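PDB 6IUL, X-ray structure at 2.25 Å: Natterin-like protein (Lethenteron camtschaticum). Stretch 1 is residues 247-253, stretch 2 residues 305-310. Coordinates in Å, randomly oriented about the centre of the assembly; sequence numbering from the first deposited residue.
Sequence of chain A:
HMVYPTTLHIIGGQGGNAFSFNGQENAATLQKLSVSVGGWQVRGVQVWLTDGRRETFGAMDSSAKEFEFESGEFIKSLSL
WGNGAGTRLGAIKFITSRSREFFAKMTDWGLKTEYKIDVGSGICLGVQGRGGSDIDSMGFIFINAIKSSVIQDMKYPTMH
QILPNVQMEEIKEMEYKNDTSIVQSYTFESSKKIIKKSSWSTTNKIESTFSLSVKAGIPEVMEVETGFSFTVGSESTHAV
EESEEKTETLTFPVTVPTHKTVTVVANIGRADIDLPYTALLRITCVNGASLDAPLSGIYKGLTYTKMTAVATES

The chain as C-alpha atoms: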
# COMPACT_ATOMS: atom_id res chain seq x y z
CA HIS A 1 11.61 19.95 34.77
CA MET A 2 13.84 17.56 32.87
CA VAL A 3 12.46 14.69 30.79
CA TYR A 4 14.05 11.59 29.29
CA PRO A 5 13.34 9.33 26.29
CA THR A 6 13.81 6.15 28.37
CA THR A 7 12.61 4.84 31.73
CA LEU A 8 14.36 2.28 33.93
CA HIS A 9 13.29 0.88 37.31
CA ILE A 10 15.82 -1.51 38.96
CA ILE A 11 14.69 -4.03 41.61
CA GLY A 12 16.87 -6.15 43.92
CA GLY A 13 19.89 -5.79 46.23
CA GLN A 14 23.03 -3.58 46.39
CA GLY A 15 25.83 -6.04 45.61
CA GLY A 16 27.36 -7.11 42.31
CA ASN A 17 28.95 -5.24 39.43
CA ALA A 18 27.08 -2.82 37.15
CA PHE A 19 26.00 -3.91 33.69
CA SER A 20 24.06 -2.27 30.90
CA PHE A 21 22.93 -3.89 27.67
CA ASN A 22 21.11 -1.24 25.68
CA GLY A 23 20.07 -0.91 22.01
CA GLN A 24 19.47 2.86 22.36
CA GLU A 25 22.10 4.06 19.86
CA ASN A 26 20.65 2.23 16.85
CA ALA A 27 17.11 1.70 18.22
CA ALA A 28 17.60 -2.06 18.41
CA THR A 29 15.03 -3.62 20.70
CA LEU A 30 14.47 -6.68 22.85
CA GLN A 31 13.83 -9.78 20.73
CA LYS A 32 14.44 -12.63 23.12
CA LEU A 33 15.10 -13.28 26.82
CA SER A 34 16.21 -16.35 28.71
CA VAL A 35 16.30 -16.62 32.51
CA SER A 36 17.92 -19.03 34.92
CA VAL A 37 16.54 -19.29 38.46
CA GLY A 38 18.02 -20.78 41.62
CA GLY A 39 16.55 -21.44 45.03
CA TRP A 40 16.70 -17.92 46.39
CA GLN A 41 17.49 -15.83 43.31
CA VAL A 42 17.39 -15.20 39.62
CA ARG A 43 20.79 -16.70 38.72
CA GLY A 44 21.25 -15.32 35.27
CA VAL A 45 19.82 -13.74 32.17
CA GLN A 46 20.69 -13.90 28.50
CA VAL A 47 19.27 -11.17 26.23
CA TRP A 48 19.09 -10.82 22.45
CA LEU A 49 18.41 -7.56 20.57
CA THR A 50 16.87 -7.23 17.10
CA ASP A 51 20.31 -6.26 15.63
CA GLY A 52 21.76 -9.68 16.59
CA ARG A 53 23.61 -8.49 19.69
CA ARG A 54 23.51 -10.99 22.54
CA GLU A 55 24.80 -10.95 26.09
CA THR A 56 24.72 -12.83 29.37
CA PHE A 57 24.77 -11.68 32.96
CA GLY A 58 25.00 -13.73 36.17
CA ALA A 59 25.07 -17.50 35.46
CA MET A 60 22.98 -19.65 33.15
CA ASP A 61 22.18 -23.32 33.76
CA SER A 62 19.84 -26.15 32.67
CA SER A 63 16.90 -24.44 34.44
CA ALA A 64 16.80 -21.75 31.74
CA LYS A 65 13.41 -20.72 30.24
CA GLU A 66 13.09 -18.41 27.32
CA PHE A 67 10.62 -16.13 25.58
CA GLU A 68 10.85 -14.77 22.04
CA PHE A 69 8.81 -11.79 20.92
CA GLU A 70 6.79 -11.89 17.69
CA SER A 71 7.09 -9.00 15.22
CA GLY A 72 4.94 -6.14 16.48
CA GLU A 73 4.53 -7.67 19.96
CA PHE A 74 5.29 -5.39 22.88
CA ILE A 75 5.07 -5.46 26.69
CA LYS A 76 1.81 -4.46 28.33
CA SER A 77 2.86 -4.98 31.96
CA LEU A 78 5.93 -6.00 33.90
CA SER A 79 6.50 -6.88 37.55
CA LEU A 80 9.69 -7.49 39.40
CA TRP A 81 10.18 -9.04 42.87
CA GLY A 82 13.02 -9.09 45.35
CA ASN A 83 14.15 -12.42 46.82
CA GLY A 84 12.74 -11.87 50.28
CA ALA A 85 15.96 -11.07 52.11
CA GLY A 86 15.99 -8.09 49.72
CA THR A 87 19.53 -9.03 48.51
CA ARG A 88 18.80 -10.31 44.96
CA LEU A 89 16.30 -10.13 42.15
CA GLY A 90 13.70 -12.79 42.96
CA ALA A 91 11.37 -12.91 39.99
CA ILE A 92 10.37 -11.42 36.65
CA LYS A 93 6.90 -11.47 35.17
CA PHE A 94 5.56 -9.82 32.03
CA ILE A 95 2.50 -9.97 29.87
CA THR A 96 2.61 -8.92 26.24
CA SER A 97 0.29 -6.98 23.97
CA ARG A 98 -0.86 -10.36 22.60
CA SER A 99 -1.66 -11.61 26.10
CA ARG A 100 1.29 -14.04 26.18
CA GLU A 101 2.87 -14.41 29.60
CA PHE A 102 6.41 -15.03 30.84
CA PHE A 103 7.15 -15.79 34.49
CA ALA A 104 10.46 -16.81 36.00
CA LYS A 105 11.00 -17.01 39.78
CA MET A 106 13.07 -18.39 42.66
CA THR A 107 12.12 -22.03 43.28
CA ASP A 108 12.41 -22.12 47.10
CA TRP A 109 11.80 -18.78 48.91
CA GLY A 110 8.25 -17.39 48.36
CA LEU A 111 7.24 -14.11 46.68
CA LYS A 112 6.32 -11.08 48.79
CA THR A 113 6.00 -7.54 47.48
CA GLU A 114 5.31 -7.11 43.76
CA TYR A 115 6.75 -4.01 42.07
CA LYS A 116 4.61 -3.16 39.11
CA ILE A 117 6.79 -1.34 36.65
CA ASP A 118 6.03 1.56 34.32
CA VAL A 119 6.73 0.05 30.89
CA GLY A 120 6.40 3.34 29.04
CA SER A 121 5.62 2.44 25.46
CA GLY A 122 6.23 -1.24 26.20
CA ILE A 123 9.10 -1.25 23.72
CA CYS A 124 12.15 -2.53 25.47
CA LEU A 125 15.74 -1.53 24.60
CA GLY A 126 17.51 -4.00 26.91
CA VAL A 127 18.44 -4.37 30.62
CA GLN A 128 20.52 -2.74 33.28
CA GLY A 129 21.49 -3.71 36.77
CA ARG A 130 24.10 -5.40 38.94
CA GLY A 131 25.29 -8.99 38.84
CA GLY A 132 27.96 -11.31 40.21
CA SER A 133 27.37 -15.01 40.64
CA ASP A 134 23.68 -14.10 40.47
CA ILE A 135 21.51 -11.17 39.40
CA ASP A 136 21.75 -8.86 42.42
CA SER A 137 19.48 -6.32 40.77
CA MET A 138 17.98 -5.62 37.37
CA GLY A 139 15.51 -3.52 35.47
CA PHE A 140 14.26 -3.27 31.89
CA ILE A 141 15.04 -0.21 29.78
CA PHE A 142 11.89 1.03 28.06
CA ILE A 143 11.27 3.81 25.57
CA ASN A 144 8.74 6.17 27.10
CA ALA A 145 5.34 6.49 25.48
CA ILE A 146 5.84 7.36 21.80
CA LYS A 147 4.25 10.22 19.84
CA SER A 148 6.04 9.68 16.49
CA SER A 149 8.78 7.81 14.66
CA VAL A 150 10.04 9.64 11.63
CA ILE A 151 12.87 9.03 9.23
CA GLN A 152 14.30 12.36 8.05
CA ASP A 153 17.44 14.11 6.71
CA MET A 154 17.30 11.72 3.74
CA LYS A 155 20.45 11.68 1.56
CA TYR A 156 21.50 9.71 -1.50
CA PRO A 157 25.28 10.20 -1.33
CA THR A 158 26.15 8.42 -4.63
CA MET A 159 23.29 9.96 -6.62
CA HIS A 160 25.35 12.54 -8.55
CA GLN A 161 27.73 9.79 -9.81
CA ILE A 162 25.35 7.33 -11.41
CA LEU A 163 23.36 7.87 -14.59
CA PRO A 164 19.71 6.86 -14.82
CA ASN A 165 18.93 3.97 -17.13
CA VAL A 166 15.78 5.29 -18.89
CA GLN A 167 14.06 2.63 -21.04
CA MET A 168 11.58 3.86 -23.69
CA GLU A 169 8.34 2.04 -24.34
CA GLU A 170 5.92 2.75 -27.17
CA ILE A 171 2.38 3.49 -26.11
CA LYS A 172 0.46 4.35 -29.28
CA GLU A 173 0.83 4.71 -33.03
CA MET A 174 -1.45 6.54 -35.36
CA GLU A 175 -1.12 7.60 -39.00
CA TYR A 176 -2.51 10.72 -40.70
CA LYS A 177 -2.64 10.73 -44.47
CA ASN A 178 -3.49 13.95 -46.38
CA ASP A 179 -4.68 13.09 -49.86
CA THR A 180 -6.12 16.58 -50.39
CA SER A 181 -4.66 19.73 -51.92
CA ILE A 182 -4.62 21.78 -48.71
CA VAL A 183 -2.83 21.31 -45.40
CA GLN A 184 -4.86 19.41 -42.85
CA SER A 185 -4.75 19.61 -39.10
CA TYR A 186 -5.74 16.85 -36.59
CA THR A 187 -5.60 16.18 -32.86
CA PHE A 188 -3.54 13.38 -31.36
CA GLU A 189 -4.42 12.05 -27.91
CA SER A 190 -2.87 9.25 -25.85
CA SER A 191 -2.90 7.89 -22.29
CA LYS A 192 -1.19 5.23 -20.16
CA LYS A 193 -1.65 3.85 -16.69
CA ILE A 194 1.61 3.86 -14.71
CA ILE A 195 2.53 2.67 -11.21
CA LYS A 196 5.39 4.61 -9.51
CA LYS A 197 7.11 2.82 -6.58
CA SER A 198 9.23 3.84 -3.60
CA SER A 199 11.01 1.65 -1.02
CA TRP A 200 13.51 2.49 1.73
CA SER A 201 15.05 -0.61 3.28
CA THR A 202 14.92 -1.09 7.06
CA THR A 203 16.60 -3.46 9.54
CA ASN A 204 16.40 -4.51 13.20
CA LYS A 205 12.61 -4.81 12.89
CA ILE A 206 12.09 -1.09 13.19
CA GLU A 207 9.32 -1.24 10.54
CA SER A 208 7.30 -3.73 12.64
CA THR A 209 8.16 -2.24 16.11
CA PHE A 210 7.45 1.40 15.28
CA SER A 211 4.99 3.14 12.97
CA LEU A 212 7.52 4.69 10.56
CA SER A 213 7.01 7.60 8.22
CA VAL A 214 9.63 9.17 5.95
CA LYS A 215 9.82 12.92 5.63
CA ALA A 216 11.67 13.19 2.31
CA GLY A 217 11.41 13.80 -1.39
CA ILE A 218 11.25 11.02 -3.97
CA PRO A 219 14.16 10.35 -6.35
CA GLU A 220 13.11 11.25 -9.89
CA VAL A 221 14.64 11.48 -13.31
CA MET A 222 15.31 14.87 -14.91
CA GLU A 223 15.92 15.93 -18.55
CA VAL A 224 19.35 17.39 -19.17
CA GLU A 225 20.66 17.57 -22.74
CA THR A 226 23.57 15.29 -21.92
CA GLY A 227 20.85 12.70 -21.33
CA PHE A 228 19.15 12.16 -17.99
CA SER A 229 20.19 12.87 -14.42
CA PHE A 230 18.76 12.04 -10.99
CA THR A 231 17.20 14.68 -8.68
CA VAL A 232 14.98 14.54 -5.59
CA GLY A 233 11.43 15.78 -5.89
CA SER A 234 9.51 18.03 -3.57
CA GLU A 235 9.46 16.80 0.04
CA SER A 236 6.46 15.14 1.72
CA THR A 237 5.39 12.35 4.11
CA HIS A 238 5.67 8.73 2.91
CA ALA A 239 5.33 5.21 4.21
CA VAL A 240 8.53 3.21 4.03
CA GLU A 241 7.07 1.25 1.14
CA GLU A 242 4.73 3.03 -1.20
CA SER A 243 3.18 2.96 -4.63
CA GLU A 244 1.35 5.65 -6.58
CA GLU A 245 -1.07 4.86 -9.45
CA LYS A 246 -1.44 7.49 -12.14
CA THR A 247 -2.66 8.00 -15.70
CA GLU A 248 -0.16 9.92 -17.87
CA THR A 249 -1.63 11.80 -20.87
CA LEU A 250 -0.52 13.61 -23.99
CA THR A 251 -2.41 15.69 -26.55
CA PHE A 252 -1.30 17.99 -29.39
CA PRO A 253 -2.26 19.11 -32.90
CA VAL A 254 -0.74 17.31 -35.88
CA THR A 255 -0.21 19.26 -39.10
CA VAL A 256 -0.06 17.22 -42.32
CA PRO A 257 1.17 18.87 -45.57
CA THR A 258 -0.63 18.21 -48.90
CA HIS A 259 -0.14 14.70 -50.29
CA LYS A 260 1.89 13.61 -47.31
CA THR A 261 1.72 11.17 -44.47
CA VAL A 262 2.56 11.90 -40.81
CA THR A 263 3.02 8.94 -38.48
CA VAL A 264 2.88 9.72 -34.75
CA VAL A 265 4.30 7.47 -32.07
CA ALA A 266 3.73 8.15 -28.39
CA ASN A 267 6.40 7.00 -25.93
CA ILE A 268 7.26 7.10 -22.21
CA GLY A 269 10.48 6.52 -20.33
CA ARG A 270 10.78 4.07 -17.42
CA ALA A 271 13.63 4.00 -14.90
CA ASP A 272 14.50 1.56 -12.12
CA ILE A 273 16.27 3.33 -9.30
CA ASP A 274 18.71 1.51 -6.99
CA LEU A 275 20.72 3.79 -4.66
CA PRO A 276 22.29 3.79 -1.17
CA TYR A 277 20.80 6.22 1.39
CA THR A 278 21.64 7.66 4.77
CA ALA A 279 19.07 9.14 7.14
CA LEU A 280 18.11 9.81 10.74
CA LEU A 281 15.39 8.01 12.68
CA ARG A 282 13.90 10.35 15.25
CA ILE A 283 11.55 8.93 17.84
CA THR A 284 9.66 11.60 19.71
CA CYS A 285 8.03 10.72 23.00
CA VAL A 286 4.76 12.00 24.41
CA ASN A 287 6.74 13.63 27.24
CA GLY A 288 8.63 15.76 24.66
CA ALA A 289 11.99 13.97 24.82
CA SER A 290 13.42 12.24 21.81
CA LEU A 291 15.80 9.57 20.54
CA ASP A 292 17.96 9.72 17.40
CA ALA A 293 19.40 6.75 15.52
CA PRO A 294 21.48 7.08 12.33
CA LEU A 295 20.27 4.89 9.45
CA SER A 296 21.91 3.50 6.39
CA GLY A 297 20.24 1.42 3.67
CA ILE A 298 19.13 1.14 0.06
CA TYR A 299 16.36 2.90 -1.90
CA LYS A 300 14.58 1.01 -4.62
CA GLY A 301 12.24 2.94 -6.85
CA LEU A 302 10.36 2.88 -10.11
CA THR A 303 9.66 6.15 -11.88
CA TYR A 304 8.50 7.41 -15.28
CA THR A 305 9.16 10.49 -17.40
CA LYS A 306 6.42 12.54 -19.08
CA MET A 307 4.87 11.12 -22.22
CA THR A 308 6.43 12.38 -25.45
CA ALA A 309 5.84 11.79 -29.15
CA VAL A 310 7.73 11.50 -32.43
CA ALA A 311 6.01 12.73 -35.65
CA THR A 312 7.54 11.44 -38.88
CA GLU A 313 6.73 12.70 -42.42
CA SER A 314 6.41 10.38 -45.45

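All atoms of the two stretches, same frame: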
# COMPACT_ATOMS: atom_id res chain seq x y z
N THR A 247 -2.49 8.07 -14.26
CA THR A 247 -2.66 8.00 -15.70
C THR A 247 -1.94 9.20 -16.33
O THR A 247 -2.34 10.35 -16.16
CB THR A 247 -4.14 7.99 -16.11
OG1 THR A 247 -4.79 6.86 -15.51
CG2 THR A 247 -4.27 7.89 -17.59
N GLU A 248 -0.89 8.91 -17.08
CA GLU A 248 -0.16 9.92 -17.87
C GLU A 248 -0.91 10.17 -19.20
O GLU A 248 -1.51 9.25 -19.78
CB GLU A 248 1.28 9.45 -18.09
CG GLU A 248 2.30 10.57 -18.01
CD GLU A 248 2.43 11.23 -16.64
OE1 GLU A 248 2.59 12.46 -16.61
OE2 GLU A 248 2.37 10.54 -15.61
N THR A 249 -0.93 11.43 -19.65
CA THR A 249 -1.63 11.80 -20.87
C THR A 249 -0.77 12.69 -21.76
O THR A 249 0.17 13.33 -21.29
CB THR A 249 -2.97 12.52 -20.62
OG1 THR A 249 -2.74 13.79 -20.03
CG2 THR A 249 -3.86 11.69 -19.71
N LEU A 250 -1.16 12.74 -23.03
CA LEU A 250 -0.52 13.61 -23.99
C LEU A 250 -1.50 13.97 -25.08
O LEU A 250 -2.18 13.08 -25.61
CB LEU A 250 0.70 12.89 -24.59
CG LEU A 250 1.53 13.66 -25.61
CD1 LEU A 250 2.13 14.94 -25.06
CD2 LEU A 250 2.62 12.75 -26.14
N THR A 251 -1.59 15.25 -25.43
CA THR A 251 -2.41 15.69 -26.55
C THR A 251 -1.74 16.87 -27.27
O THR A 251 -1.15 17.73 -26.63
CB THR A 251 -3.82 16.05 -26.11
OG1 THR A 251 -4.61 16.36 -27.26
CG2 THR A 251 -3.85 17.28 -25.20
N PHE A 252 -1.85 16.90 -28.59
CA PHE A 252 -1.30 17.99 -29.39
C PHE A 252 -1.87 17.95 -30.82
O PHE A 252 -2.33 16.91 -31.27
CB PHE A 252 0.24 17.94 -29.44
CG PHE A 252 0.78 16.64 -29.94
CD1 PHE A 252 1.03 15.58 -29.09
CD2 PHE A 252 1.06 16.46 -31.30
CE1 PHE A 252 1.53 14.38 -29.58
CE2 PHE A 252 1.57 15.28 -31.79
CZ PHE A 252 1.79 14.24 -30.92
N PRO A 253 -1.86 19.09 -31.50
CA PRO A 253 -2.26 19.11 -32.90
C PRO A 253 -1.17 18.52 -33.81
O PRO A 253 0.02 18.68 -33.58
CB PRO A 253 -2.43 20.62 -33.17
CG PRO A 253 -1.45 21.27 -32.22
CD PRO A 253 -1.50 20.43 -30.99
N THR A 305 9.13 9.12 -16.87
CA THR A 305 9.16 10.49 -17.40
C THR A 305 7.76 10.88 -17.86
O THR A 305 6.81 10.10 -17.81
CB THR A 305 10.10 10.59 -18.63
OG1 THR A 305 9.59 9.77 -19.68
CG2 THR A 305 11.47 10.07 -18.29
N LYS A 306 7.65 12.10 -18.36
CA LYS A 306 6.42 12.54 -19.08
C LYS A 306 6.32 11.82 -20.41
O LYS A 306 7.34 11.41 -20.99
CB LYS A 306 6.42 14.08 -19.30
CG LYS A 306 6.05 14.93 -18.06
CD LYS A 306 5.16 14.12 -17.11
CE LYS A 306 4.63 14.82 -15.88
NZ LYS A 306 3.49 15.72 -16.20
N MET A 307 5.10 11.61 -20.90
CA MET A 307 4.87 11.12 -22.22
C MET A 307 5.38 12.10 -23.26
O MET A 307 5.15 13.27 -23.13
CB MET A 307 3.38 10.89 -22.49
CG MET A 307 2.84 9.67 -21.82
SD MET A 307 1.15 9.37 -22.32
CE MET A 307 0.89 8.00 -21.27
N THR A 308 6.01 11.57 -24.30
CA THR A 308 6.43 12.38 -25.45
C THR A 308 5.98 11.71 -26.75
O THR A 308 5.42 10.61 -26.73
CB THR A 308 7.97 12.51 -25.46
OG1 THR A 308 8.53 11.18 -25.53
CG2 THR A 308 8.47 13.25 -24.16
N ALA A 309 6.22 12.36 -27.87
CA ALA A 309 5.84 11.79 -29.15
C ALA A 309 6.82 12.16 -30.27
O ALA A 309 7.46 13.20 -30.24
CB ALA A 309 4.43 12.22 -29.50
N VAL A 310 6.97 11.24 -31.21
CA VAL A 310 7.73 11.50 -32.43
C VAL A 310 6.75 11.51 -33.64
O VAL A 310 5.98 10.55 -33.84
CB VAL A 310 8.80 10.42 -32.64
CG1 VAL A 310 9.52 10.68 -33.95
CG2 VAL A 310 9.80 10.42 -31.48

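Residues 247-253 and 305-310 meet mainly through side chains, some of which pack against the other stretch's backbone, in a small, mostly apolar contact with one salt bridge at one end and no hydrogen bond crossing between the stretches. The first stretch lies wholly within a strand; the second is in strand by 308-310. The two strands run in broadly the same direction, but their axes cross at 44° and come no nearer than 8.3 Å. That spacing is too wide for the backbone pairing of a β-sheet, and it leaves room for a layer of side chains. The closest pair of CA atoms is Leu250 CA and Met307 CA, 6.2 Å apart, and the contact buries 376 Å² with both sides summed.

The alternation of the extended chain sets which side chains face the partner. In the first stretch the CA-to-CB bonds of Glu248, Leu250 and Phe252 point toward the partner, whereas those of Thr247 and Thr249 point away. Met307 and Ala309 answer from the second stretch, while Thr305, Thr308 and Val310 point away. The residues facing the partner are thus largely apolar, and threonines fall among those turned from it.

Met307 has the largest covered area, 98 Å². Its chi1 is m and its chi2 and chi3 are both t, so the side chain is extended and reaches along the first stretch toward Glu248. Its CE lies 3.1 Å from Glu248 O, a close approach of a methyl to a carbonyl oxygen, and 3.5 Å from Glu248 CB; on the way, Met307 SD passes 3.9 Å from Thr249 C. A long, unbranched side chain suits this path beside the backbone. Nearer its root, Met307 CB packs 3.9 Å from Leu250 CB.

Leu250, with chi1 t and chi2 p, continues the apolar layer. Its CD2 sits 3.6 Å from Thr308 C and 3.9 Å from Ala309 CB, so one methyl touches both backbone and side chain of the second stretch. Ala309 CB is also 3.6 Å from Phe252 CZ, approaching the ring obliquely. The short alanine side chain contributes a single methyl here, and the phenylalanine, with chi1 p, spans the remaining gap with the tip of its ring.

Glu248 covers the other end of the contact and is buried, with 94 Å² of its area covered by the second stretch. Its carboxylate is not left without partners: OE1 forms a salt bridge with Lys306 NZ at 3.4 Å, and both OE1 and OE2 also hydrogen-bond just outside the stretches. The CA-to-CB bond of Lys306 points sideways, but the side chain brings its end nearer, with CD 3.1 Å from Glu248 OE1. Lysine suits this exposed position because its aliphatic portion can pass close to the carboxylate while its ammonium supplies the opposite charge. Beside it, Thr305 OG1 donates a hydrogen bond to Lys306 O at 3.1 Å, within its own stretch.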